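Local coordinates for protein (S)-ureidoglycine aminohydrolase (Escherichia coli, PDB 1RC6) that converts (S)-ureidoglycine and water to (S)-ureidoglycolate and ammonia, a manganese-dependent step of anaerobic allantoin degradation, at residues His198-Gly203 with Ser252-Arg257; Tyr132-Val137 with Phe177-His182. All coordinates share one frame; numbering follows the deposited sequence.

In the fold
Both contacts are partly buried, their centres about 9 Å apart, and share one antiparallel sheet in which strands 247-254 and 179-186 are neighbours. Contact 1, with no exposed touching residue, lies within that sheet: it pairs the start of strand 202-208 with the end of strand 247-254 beside the probable manganese site, and its chemistry is polar, with one backbone hydrogen bond and one from a histidine ring to a backbone carbonyl. Contact 2 faces one sheet against another, setting strand 127-135 on strand 179-186 through aromatic, sulfur and carboxylate groups, and runs from buried Tyr132, Asp178 and Met179 out to exposed Val137. Probable hydrogen bonds from Arg257 to Val137 and Asn256 to Phe177 join them.

Contact 1: His198-Gly203 with Ser252-Arg257; sequences HVQEHG and SKDCNR
In the C-terminal cupin barrel, strand 202-208 runs antiparallel to strand 247-254, and this contact lies where the first begins and the second ends. Two hydrogen bonds join them. Ser252 N donates to Gly203 O over 3.2 Å, approaching from above the carbonyl plane. The second is straighter, at 170°: His202 ND1 gives its proton to Ser252 O at 2.9 Å, with the acceptor in the ring plane and the donor in the carbonyl plane. With CG anti to its carbonyl carbon (chi1 -73°), the imidazole swings to where this bond can fix its rotation. Because ND1 is the donor here, NE2 would be left for the metal, consistent with His202 and His198 both being probable Mn(2+) ligands; His202 CD2 sits 3.2 Å above the His198 ring plane. Tyr251 meets His202 edge-to-face.

Among the charged groups, Glu201 OE2 is hydrogen-bonded to Ser58 OG, and Glu201 OE2 lies 4.9 Å from Asp254 OD1, a like charge with which it is not in contact. Asp254 also lies beside the poorly ordered Gln200.

Apolar packing comes from the Lys253 stem, which runs alongside the imidazole. Its chain is extended until it bends at chi4, and NZ ends 5.5 Å from His202 NE2, as suits a probable substrate-binding lysine next to the probable manganese site. Lower down the stem, Lys253 CB lies 3.7 Å from His202 CE1, at the ring edge.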
# COMPACT_ATOMS: atom_id res chain seq x y z
N HIS A 198 -5.32 -12.17 12.55
CA HIS A 198 -3.88 -11.96 12.63
C HIS A 198 -3.37 -11.02 13.71
O HIS A 198 -4.04 -10.06 14.08
CB HIS A 198 -3.43 -11.44 11.28
CG HIS A 198 -4.35 -10.41 10.71
ND1 HIS A 198 -4.46 -9.14 11.23
CD2 HIS A 198 -5.28 -10.48 9.72
CE1 HIS A 198 -5.41 -8.48 10.60
NE2 HIS A 198 -5.93 -9.27 9.68
N VAL A 199 -2.16 -11.31 14.19
CA VAL A 199 -1.50 -10.47 15.18
C VAL A 199 -0.88 -9.30 14.40
O VAL A 199 -0.69 -8.21 14.94
CB VAL A 199 -0.36 -11.24 15.91
CG1 VAL A 199 0.53 -10.28 16.69
CG2 VAL A 199 -0.95 -12.28 16.85
N GLN A 200 -0.59 -9.54 13.13
CA GLN A 200 0.01 -8.52 12.27
C GLN A 200 -1.02 -7.58 11.66
O GLN A 200 -2.10 -8.00 11.23
CB GLN A 200 0.84 -9.16 11.14
CG GLN A 200 1.04 -10.67 11.22
CD GLN A 200 -0.20 -11.45 10.80
OE1 GLN A 200 -0.74 -11.25 9.71
NE2 GLN A 200 -0.66 -12.35 11.67
N GLU A 201 -0.66 -6.30 11.61
CA GLU A 201 -1.52 -5.27 11.03
C GLU A 201 -1.55 -5.44 9.51
O GLU A 201 -0.81 -6.25 8.94
CB GLU A 201 -0.95 -3.89 11.32
CG GLU A 201 -0.53 -3.65 12.75
CD GLU A 201 0.63 -2.67 12.85
OE1 GLU A 201 0.86 -2.13 13.94
OE2 GLU A 201 1.33 -2.46 11.83
N HIS A 202 -2.40 -4.67 8.86
CA HIS A 202 -2.51 -4.70 7.42
C HIS A 202 -2.95 -3.33 6.96
O HIS A 202 -3.68 -2.64 7.68
CB HIS A 202 -3.53 -5.75 6.95
CG HIS A 202 -3.06 -7.16 7.11
ND1 HIS A 202 -1.85 -7.60 6.62
CD2 HIS A 202 -3.63 -8.24 7.70
CE1 HIS A 202 -1.69 -8.89 6.90
NE2 HIS A 202 -2.77 -9.29 7.56
N GLY A 203 -2.50 -2.93 5.79
CA GLY A 203 -2.89 -1.65 5.23
C GLY A 203 -3.30 -1.99 3.82
O GLY A 203 -2.46 -2.39 3.02
N SER A 252 -0.01 -4.38 2.78
CA SER A 252 1.23 -4.66 3.48
C SER A 252 1.04 -5.72 4.56
O SER A 252 -0.07 -6.08 4.91
CB SER A 252 1.77 -3.38 4.09
OG SER A 252 0.78 -2.73 4.85
N LYS A 253 2.16 -6.20 5.09
CA LYS A 253 2.16 -7.23 6.10
C LYS A 253 3.58 -7.39 6.63
O LYS A 253 4.49 -7.65 5.86
CB LYS A 253 1.70 -8.54 5.46
CG LYS A 253 2.20 -9.81 6.13
CD LYS A 253 2.12 -11.01 5.17
CE LYS A 253 2.44 -12.34 5.86
NZ LYS A 253 1.42 -12.74 6.89
N ASP A 254 3.78 -7.22 7.92
CA ASP A 254 5.11 -7.40 8.52
C ASP A 254 5.27 -8.91 8.74
O ASP A 254 4.28 -9.62 8.94
CB ASP A 254 5.21 -6.67 9.86
CG ASP A 254 4.21 -7.18 10.87
OD1 ASP A 254 3.00 -6.89 10.71
OD2 ASP A 254 4.61 -7.87 11.82
N CYS A 255 6.51 -9.40 8.71
CA CYS A 255 6.74 -10.82 8.88
C CYS A 255 8.18 -11.19 9.21
O CYS A 255 9.05 -10.33 9.29
CB CYS A 255 6.34 -11.55 7.61
SG CYS A 255 7.25 -10.94 6.16
N ASN A 256 8.40 -12.49 9.38
CA ASN A 256 9.71 -13.05 9.68
C ASN A 256 10.42 -12.50 10.92
O ASN A 256 11.65 -12.59 11.01
CB ASN A 256 10.66 -12.88 8.49
CG ASN A 256 10.10 -13.47 7.20
OD1 ASN A 256 9.30 -14.41 7.21
ND2 ASN A 256 10.55 -12.92 6.08
N ARG A 257 9.69 -11.95 11.87
CA ARG A 257 10.35 -11.43 13.06
C ARG A 257 9.67 -11.85 14.36
O ARG A 257 8.46 -12.03 14.40
CB ARG A 257 10.43 -9.91 13.00
CG ARG A 257 11.31 -9.39 11.89
CD ARG A 257 12.79 -9.61 12.20
NE ARG A 257 13.66 -9.09 11.13
CZ ARG A 257 13.91 -9.73 9.99
NH1 ARG A 257 14.70 -9.18 9.08
NH2 ARG A 257 13.38 -10.93 9.76

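Contact 2: Tyr132-Val137 with Phe177-His182; sequences YKRRYV and FDMNMH
Asp178 holds CG in the crowded position between its backbone N and carbonyl carbon (chi1 68°), which carries the carboxylate across to segment 132-137, while Tyr136, with CG anti to its own N, brings its ring obliquely across the carboxylate. Asp178 OD2 accepts from Val137 N at 2.7 Å; the bond is nearly straight (163°), although the N-H arrives from above the carboxylate plane. The same oxygen lies 3.2 Å from Tyr136 CD2, and Tyr136 OH is held by Gly176 O. Glu82 crowds Asp178 OD1 with like charge, which may raise the pKa of one of the two acids. An alanine in place of Asp178 would remove the acceptor for Val137 N and would probably loosen the turn after strand 127-135.

This is the interface of a bicupin: strand 127-135 of the N-terminal cupin faces strand 179-186 of the C-terminal one. Deeper in, Tyr132 makes two Met-aromatic contacts. Met181 SD stands over its face, 4.6 Å from the centroid and 15° off the normal, whereas Met179 SD is oblique, 5.0 Å from that centroid. Separately, Met179 CE packs 3.5 Å from Tyr132 CE1 at the ring edge. Arg134 NH1 donates to Tyr132 OH at 2.8 Å, in the guanidinium plane.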
# COMPACT_ATOMS: atom_id res chain seq x y z
N TYR A 132 4.82 3.59 1.09
CA TYR A 132 4.84 2.90 2.36
C TYR A 132 6.23 2.93 2.97
O TYR A 132 7.23 2.82 2.26
CB TYR A 132 4.40 1.46 2.15
CG TYR A 132 4.47 0.57 3.37
CD1 TYR A 132 5.68 0.03 3.80
CD2 TYR A 132 3.31 0.23 4.07
CE1 TYR A 132 5.73 -0.83 4.90
CE2 TYR A 132 3.36 -0.63 5.17
CZ TYR A 132 4.56 -1.16 5.57
OH TYR A 132 4.59 -2.07 6.61
N LYS A 133 6.29 3.08 4.29
CA LYS A 133 7.57 3.08 4.97
C LYS A 133 7.40 2.55 6.38
O LYS A 133 6.34 2.69 6.97
CB LYS A 133 8.15 4.49 5.03
CG LYS A 133 7.41 5.43 5.98
CD LYS A 133 8.17 6.73 6.21
CE LYS A 133 7.40 7.66 7.12
NZ LYS A 133 8.14 8.91 7.43
N ARG A 134 8.44 1.92 6.91
CA ARG A 134 8.43 1.39 8.27
C ARG A 134 9.87 1.33 8.76
O ARG A 134 10.81 1.44 7.96
CB ARG A 134 7.81 -0.01 8.33
CG ARG A 134 8.68 -1.10 7.77
CD ARG A 134 8.03 -2.47 7.89
NE ARG A 134 7.83 -2.88 9.28
CZ ARG A 134 6.63 -2.97 9.85
NH1 ARG A 134 5.53 -2.68 9.16
NH2 ARG A 134 6.53 -3.33 11.12
N ARG A 135 10.05 1.16 10.06
CA ARG A 135 11.38 1.06 10.62
C ARG A 135 11.82 -0.40 10.53
O ARG A 135 11.25 -1.28 11.18
CB ARG A 135 11.38 1.58 12.06
CG ARG A 135 12.76 1.63 12.70
CD ARG A 135 12.89 2.85 13.60
NE ARG A 135 11.84 2.93 14.62
CZ ARG A 135 11.68 3.96 15.46
NH1 ARG A 135 12.49 5.00 15.41
NH2 ARG A 135 10.69 3.94 16.35
N TYR A 136 12.83 -0.65 9.71
CA TYR A 136 13.35 -1.99 9.52
C TYR A 136 13.94 -2.67 10.76
O TYR A 136 14.61 -2.03 11.58
CB TYR A 136 14.38 -1.98 8.40
CG TYR A 136 15.04 -3.32 8.20
CD1 TYR A 136 16.30 -3.59 8.74
CD2 TYR A 136 14.40 -4.32 7.49
CE1 TYR A 136 16.90 -4.83 8.57
CE2 TYR A 136 14.98 -5.58 7.32
CZ TYR A 136 16.23 -5.83 7.86
OH TYR A 136 16.81 -7.07 7.68
N VAL A 137 13.70 -3.97 10.89
CA VAL A 137 14.23 -4.72 12.02
C VAL A 137 15.29 -5.72 11.59
O VAL A 137 14.99 -6.77 11.00
CB VAL A 137 13.13 -5.45 12.78
CG1 VAL A 137 13.76 -6.31 13.86
CG2 VAL A 137 12.19 -4.44 13.40
N PHE A 177 14.25 -10.02 4.78
CA PHE A 177 13.08 -9.14 4.72
C PHE A 177 12.21 -9.33 5.96
O PHE A 177 11.98 -10.44 6.42
CB PHE A 177 12.28 -9.42 3.46
CG PHE A 177 12.95 -8.94 2.20
CD1 PHE A 177 12.55 -7.75 1.60
CD2 PHE A 177 14.00 -9.65 1.64
CE1 PHE A 177 13.21 -7.28 0.46
CE2 PHE A 177 14.65 -9.19 0.52
CZ PHE A 177 14.26 -8.00 -0.07
N ASP A 178 11.73 -8.21 6.49
CA ASP A 178 10.88 -8.22 7.67
C ASP A 178 9.47 -7.75 7.31
O ASP A 178 8.69 -7.36 8.17
CB ASP A 178 11.49 -7.30 8.74
CG ASP A 178 11.44 -5.84 8.35
OD1 ASP A 178 11.06 -5.53 7.20
OD2 ASP A 178 11.79 -4.99 9.20
N MET A 179 9.14 -7.79 6.02
CA MET A 179 7.81 -7.37 5.58
C MET A 179 7.57 -7.89 4.18
O MET A 179 8.43 -8.51 3.58
CB MET A 179 7.69 -5.85 5.55
CG MET A 179 8.72 -5.22 4.65
SD MET A 179 8.13 -3.74 3.81
CE MET A 179 8.77 -2.58 4.80
N ASN A 180 6.37 -7.63 3.67
CA ASN A 180 6.03 -8.04 2.32
C ASN A 180 4.77 -7.30 1.89
O ASN A 180 3.98 -6.87 2.72
CB ASN A 180 5.82 -9.54 2.25
CG ASN A 180 6.14 -10.11 0.87
OD1 ASN A 180 6.43 -11.30 0.73
ND2 ASN A 180 6.08 -9.27 -0.15
N MET A 181 4.61 -7.11 0.58
CA MET A 181 3.45 -6.44 0.03
C MET A 181 2.73 -7.49 -0.83
O MET A 181 3.38 -8.28 -1.51
CB MET A 181 3.86 -5.25 -0.85
CG MET A 181 4.53 -4.07 -0.14
SD MET A 181 3.45 -3.09 0.96
CE MET A 181 1.90 -3.23 0.12
N HIS A 182 1.41 -7.50 -0.79
CA HIS A 182 0.67 -8.47 -1.58
C HIS A 182 -0.49 -7.81 -2.31
O HIS A 182 -0.95 -6.74 -1.92
CB HIS A 182 0.09 -9.58 -0.70
CG HIS A 182 1.10 -10.32 0.11
ND1 HIS A 182 1.54 -9.87 1.34
CD2 HIS A 182 1.76 -11.47 -0.12
CE1 HIS A 182 2.43 -10.72 1.82
NE2 HIS A 182 2.58 -11.70 0.96